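Local coordinates for virulence-associated protein I (Coxiella burnetii, PDB 3TRB), which is probably a DNA-binding antitoxin of the HigA family, the antidote half of a toxin-antitoxin addiction module, at residues A[32-35]-A[40-43]; A[35-40]-A[63-68]. One frame throughout, in Å; residues are numbered along the deposited sequence.

Contact 1: A[32-35]-A[40-43]; sequences QLAK and PTNR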
loop_
_atom_site.group_PDB
_atom_site.type_symbol
_atom_site.label_atom_id
_atom_site.label_comp_id
_atom_site.label_asym_id
_atom_site.label_seq_id
_atom_site.Cartn_x
_atom_site.Cartn_y
_atom_site.Cartn_z
ATOM N N GLN A 32 -36.918 -14.721 2.744
ATOM C CA GLN A 32 -36.968 -14.255 1.362
ATOM C C GLN A 32 -35.575 -13.915 0.843
ATOM O O GLN A 32 -35.189 -14.340 -0.245
ATOM C CB GLN A 32 -37.886 -13.037 1.233
ATOM C CG GLN A 32 -39.366 -13.353 1.374
ATOM C CD GLN A 32 -40.233 -12.113 1.270
ATOM O OE1 GLN A 32 -40.359 -11.348 2.225
ATOM N NE2 GLN A 32 -40.837 -11.910 0.105
ATOM N N LEU A 33 -34.825 -13.147 1.627
ATOM C CA LEU A 33 -33.470 -12.767 1.248
ATOM C C LEU A 33 -32.572 -13.992 1.122
ATOM O O LEU A 33 -31.808 -14.117 0.165
ATOM C CB LEU A 33 -32.876 -11.788 2.264
ATOM C CG LEU A 33 -31.444 -11.338 1.975
ATOM C CD1 LEU A 33 -31.350 -10.682 0.602
ATOM C CD2 LEU A 33 -30.939 -10.399 3.059
ATOM N N ALA A 34 -32.670 -14.892 2.095
ATOM C CA ALA A 34 -31.863 -16.106 2.106
ATOM C C ALA A 34 -32.065 -16.918 0.831
ATOM O O ALA A 34 -31.107 -17.432 0.256
ATOM C CB ALA A 34 -32.186 -16.947 3.333
ATOM N N LYS A 35 -33.316 -17.031 0.391
ATOM C CA LYS A 35 -33.622 -17.728 -0.854
ATOM C C LYS A 35 -33.024 -17.000 -2.055
ATOM O O LYS A 35 -32.456 -17.625 -2.950
ATOM C CB LYS A 35 -35.133 -17.889 -1.038
ATOM C CG LYS A 35 -35.741 -19.041 -0.255
ATOM C CD LYS A 35 -37.182 -19.285 -0.677
ATOM C CE LYS A 35 -37.749 -20.541 -0.036
ATOM N NZ LYS A 35 -39.131 -20.830 -0.511
ATOM N N PRO A 40 -28.210 -20.133 3.864
ATOM C CA PRO A 40 -29.082 -20.530 4.975
ATOM C C PRO A 40 -29.755 -19.318 5.603
ATOM O O PRO A 40 -29.126 -18.266 5.731
ATOM C CB PRO A 40 -28.108 -21.165 5.973
ATOM C CG PRO A 40 -26.961 -21.622 5.142
ATOM C CD PRO A 40 -26.827 -20.602 4.054
ATOM N N THR A 41 -31.023 -19.461 5.979
ATOM C CA THR A 41 -31.742 -18.382 6.643
ATOM C C THR A 41 -31.001 -17.984 7.912
ATOM O O THR A 41 -30.970 -16.813 8.286
ATOM C CB THR A 41 -33.185 -18.790 7.003
ATOM O OG1 THR A 41 -33.878 -19.199 5.817
ATOM C CG2 THR A 41 -33.925 -17.624 7.638
ATOM N N ASN A 42 -30.399 -18.972 8.567
ATOM C CA ASN A 42 -29.611 -18.737 9.772
ATOM C C ASN A 42 -28.519 -17.691 9.568
ATOM O O ASN A 42 -28.267 -16.866 10.446
ATOM C CB ASN A 42 -28.991 -20.044 10.266
ATOM C CG ASN A 42 -30.019 -20.991 10.851
ATOM O OD1 ASN A 42 -30.898 -20.580 11.610
ATOM N ND2 ASN A 42 -29.914 -22.266 10.502
ATOM N N ARG A 43 -27.870 -17.734 8.408
ATOM C CA ARG A 43 -26.795 -16.798 8.099
ATOM C C ARG A 43 -27.319 -15.370 7.978
ATOM O O ARG A 43 -26.712 -14.431 8.492
ATOM C CB ARG A 43 -26.081 -17.208 6.811
ATOM C CG ARG A 43 -24.843 -16.386 6.496
ATOM C CD ARG A 43 -24.134 -16.931 5.269
ATOM N NE ARG A 43 -23.818 -18.349 5.419
ATOM C CZ ARG A 43 -23.426 -19.141 4.426
ATOM N NH1 ARG A 43 -23.303 -18.660 3.197
ATOM N NH2 ARG A 43 -23.162 -20.418 4.662
#

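Contact 2: A[35-40]-A[63-68]; sequences KHLAIP and AKFFGT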
loop_
_atom_site.group_PDB
_atom_site.type_symbol
_atom_site.label_atom_id
_atom_site.label_comp_id
_atom_site.label_asym_id
_atom_site.label_seq_id
_atom_site.Cartn_x
_atom_site.Cartn_y
_atom_site.Cartn_z
ATOM N N LYS A 35 -33.316 -17.031 0.391
ATOM C CA LYS A 35 -33.622 -17.728 -0.854
ATOM C C LYS A 35 -33.024 -17.000 -2.055
ATOM O O LYS A 35 -32.456 -17.625 -2.950
ATOM C CB LYS A 35 -35.133 -17.889 -1.038
ATOM C CG LYS A 35 -35.741 -19.041 -0.255
ATOM C CD LYS A 35 -37.182 -19.285 -0.677
ATOM C CE LYS A 35 -37.749 -20.541 -0.036
ATOM N NZ LYS A 35 -39.131 -20.830 -0.511
ATOM N N HIS A 36 -33.159 -15.678 -2.068
ATOM C CA HIS A 36 -32.608 -14.862 -3.144
ATOM C C HIS A 36 -31.092 -15.008 -3.237
ATOM O O HIS A 36 -30.531 -15.056 -4.332
ATOM C CB HIS A 36 -32.975 -13.389 -2.949
ATOM C CG HIS A 36 -34.396 -13.064 -3.295
ATOM N ND1 HIS A 36 -34.939 -13.327 -4.532
ATOM C CD2 HIS A 36 -35.379 -12.479 -2.569
ATOM C CE1 HIS A 36 -36.200 -12.930 -4.553
ATOM N NE2 HIS A 36 -36.491 -12.411 -3.375
ATOM N N LEU A 37 -30.435 -15.076 -2.083
ATOM C CA LEU A 37 -28.978 -15.146 -2.034
ATOM C C LEU A 37 -28.475 -16.583 -2.085
ATOM O O LEU A 37 -27.287 -16.824 -2.297
ATOM C CB LEU A 37 -28.452 -14.467 -0.766
ATOM C CG LEU A 37 -28.816 -12.992 -0.579
ATOM C CD1 LEU A 37 -28.179 -12.442 0.687
ATOM C CD2 LEU A 37 -28.386 -12.186 -1.791
ATOM N N ALA A 38 -29.384 -17.532 -1.891
ATOM C CA ALA A 38 -29.031 -18.949 -1.859
ATOM C C ALA A 38 -28.112 -19.274 -0.683
ATOM O O ALA A 38 -27.102 -19.959 -0.842
ATOM C CB ALA A 38 -28.395 -19.378 -3.176
ATOM N N ILE A 39 -28.471 -18.776 0.495
ATOM C CA ILE A 39 -27.728 -19.064 1.717
ATOM C C ILE A 39 -28.701 -19.434 2.829
ATOM O O ILE A 39 -29.884 -19.099 2.756
ATOM C CB ILE A 39 -26.871 -17.859 2.162
ATOM C CG1 ILE A 39 -27.755 -16.634 2.409
ATOM C CG2 ILE A 39 -25.798 -17.551 1.128
ATOM C CD1 ILE A 39 -26.983 -15.400 2.829
ATOM N N PRO A 40 -28.210 -20.133 3.864
ATOM C CA PRO A 40 -29.082 -20.530 4.975
ATOM C C PRO A 40 -29.755 -19.318 5.603
ATOM O O PRO A 40 -29.126 -18.266 5.731
ATOM C CB PRO A 40 -28.108 -21.165 5.973
ATOM C CG PRO A 40 -26.961 -21.622 5.142
ATOM C CD PRO A 40 -26.827 -20.602 4.054
ATOM N N ALA A 63 -24.051 -8.005 -3.385
ATOM C CA ALA A 63 -23.757 -7.111 -4.498
ATOM C C ALA A 63 -24.573 -7.474 -5.735
ATOM O O ALA A 63 -25.130 -6.602 -6.400
ATOM C CB ALA A 63 -22.269 -7.139 -4.817
ATOM N N LYS A 64 -24.643 -8.768 -6.031
ATOM C CA LYS A 64 -25.381 -9.260 -7.191
ATOM C C LYS A 64 -26.881 -9.040 -7.026
ATOM O O LYS A 64 -27.573 -8.689 -7.979
ATOM C CB LYS A 64 -25.090 -10.747 -7.414
ATOM C CG LYS A 64 -25.864 -11.381 -8.564
ATOM C CD LYS A 64 -25.338 -10.926 -9.914
ATOM C CE LYS A 64 -26.076 -11.612 -11.057
ATOM N NZ LYS A 64 -25.895 -13.090 -11.033
ATOM N N PHE A 65 -27.381 -9.245 -5.811
ATOM C CA PHE A 65 -28.808 -9.107 -5.546
ATOM C C PHE A 65 -29.260 -7.650 -5.515
ATOM O O PHE A 65 -30.245 -7.287 -6.157
ATOM C CB PHE A 65 -29.184 -9.799 -4.236
ATOM C CG PHE A 65 -30.631 -9.638 -3.856
ATOM C CD1 PHE A 65 -31.620 -10.316 -4.547
ATOM C CD2 PHE A 65 -30.999 -8.820 -2.800
ATOM C CE1 PHE A 65 -32.951 -10.177 -4.198
ATOM C CE2 PHE A 65 -32.327 -8.676 -2.446
ATOM C CZ PHE A 65 -33.304 -9.356 -3.147
ATOM N N PHE A 66 -28.542 -6.820 -4.762
ATOM C CA PHE A 66 -28.918 -5.419 -4.590
ATOM C C PHE A 66 -28.384 -4.517 -5.701
ATOM O O PHE A 66 -28.761 -3.349 -5.796
ATOM C CB PHE A 66 -28.466 -4.894 -3.220
ATOM C CG PHE A 66 -29.273 -5.427 -2.071
ATOM C CD1 PHE A 66 -30.570 -4.994 -1.861
ATOM C CD2 PHE A 66 -28.736 -6.360 -1.201
ATOM C CE1 PHE A 66 -31.319 -5.484 -0.807
ATOM C CE2 PHE A 66 -29.480 -6.853 -0.145
ATOM C CZ PHE A 66 -30.773 -6.414 0.052
ATOM N N GLY A 67 -27.509 -5.060 -6.539
ATOM C CA GLY A 67 -26.944 -4.295 -7.636
ATOM C C GLY A 67 -25.904 -3.293 -7.174
ATOM O O GLY A 67 -25.732 -2.235 -7.780
ATOM N N THR A 68 -25.209 -3.629 -6.093
ATOM C CA THR A 68 -24.146 -2.780 -5.570
ATOM C C THR A 68 -22.789 -3.390 -5.889
ATOM O O THR A 68 -22.687 -4.316 -6.693
ATOM C CB THR A 68 -24.257 -2.620 -4.043
ATOM O OG1 THR A 68 -23.862 -3.840 -3.402
ATOM C CG2 THR A 68 -25.682 -2.276 -3.641
#

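Contact 1: A[32-35]-A[40-43]
Ala34 sets its methyl group against the backbone of Thr41. Its CB lies 3.6 Å from Thr41 CA and 4.1 Å from Pro40 C. This is the inner corner of the helix-turn-helix motif, where helix 30-37 meets the start of helix 41-48. In the XRE family the second of these two helices is usually the recognition helix, and the contact joins its N-terminal end to helix 30-37. The contact is small. A methyl group lets the backbones come close, and the CA atoms of Ala34 and Thr41 are 5.1 Å apart.

The hydroxyl of Thr41 is the second piece. OG1 is 3.8 Å from Ala34 CB, alongside the methyl and not bonded to it. Its polar partner is Asn31 OD1, about one turn before Ala34 in helix 30-37, and that hydrogen bond ties the first turn of helix 41-48 back to the preceding helix. The torsion explains the reach: OG1 lies beside the backbone N (chi1 -57°), anti to the carbonyl carbon, and CG2 takes the place anti to the N.

Ala34 also touches Val44 on the next turn of helix 41-48. Leu33 faces the core, where it meets Leu18 and Leu22 of helix 14-24.

Pro40 takes the N-cap position of helix 41-48. Its carbonyl O accepts a weak hydrogen bond from Arg43 N at 3.0 Å. The Arg43 side chain folds back over the same proline. Pro40 CD sits 3.7 Å above the plane of the Arg43 guanidinium, over its centre.

Contact 2: A[35-40]-A[63-68]
Phe65 packs against Leu37 and His36. The contact joins the first helix of the helix-turn-helix pair, 30-37, to helix 56-66 of the same DNA-binding domain. The tight part is the Phe65 side chain, held by both residues. Leu37 CD2 comes to 3.5 Å from Phe65 CB and meets the ring obliquely, with the two side chains at about a right angle. His36 and Phe65 form an offset stack, with centroids 4.8 Å apart and planes at 29°. The overlap is partial: Phe65 CE1 lies over one imidazole face, toward its rim, 3.4 Å from His36 CG. The Phe65 ring reaches helix 30-37 because CG is anti to the backbone N (chi1 177°).

The looser side is where His36 is partly exposed. Its ND1 is hydrogen-bonded to Thr98 OG1 of the second subunit, which should limit rotation of the imidazole. The Lys64 amine, which makes no contact with helix 30-37, gives a weak hydrogen bond to Val97 O of the second subunit. That subunit also packs on Phe65 through its Val97.

Within helix 56-66, Phe66 meets the edge of the Phe65 ring. Phe65 CD2 stands 3.5 Å above the plane of the Phe66 ring, over its centre.

How the contacts relate
Both contacts start from helix 30-37 and use different sides of it. Contact 1 joins it to helix 41-48, contact 2 to helix 56-66. Their centres are about 9 Å apart. They meet directly at two places. Ala34 O probably accepts a hydrogen bond from Ile39 N at 3.0 Å, the outer bond of the Schellman motif that ends the helix, with Ala38 as its positive-phi residue. In the core, Leu33 CD1 packs on Phe65 CE2 at 3.8 Å. Contact 1 includes the first turn of the probable DNA-reading helix, and no other subunit of the assembly touches its segments. Contact 2 adjoins the second subunit.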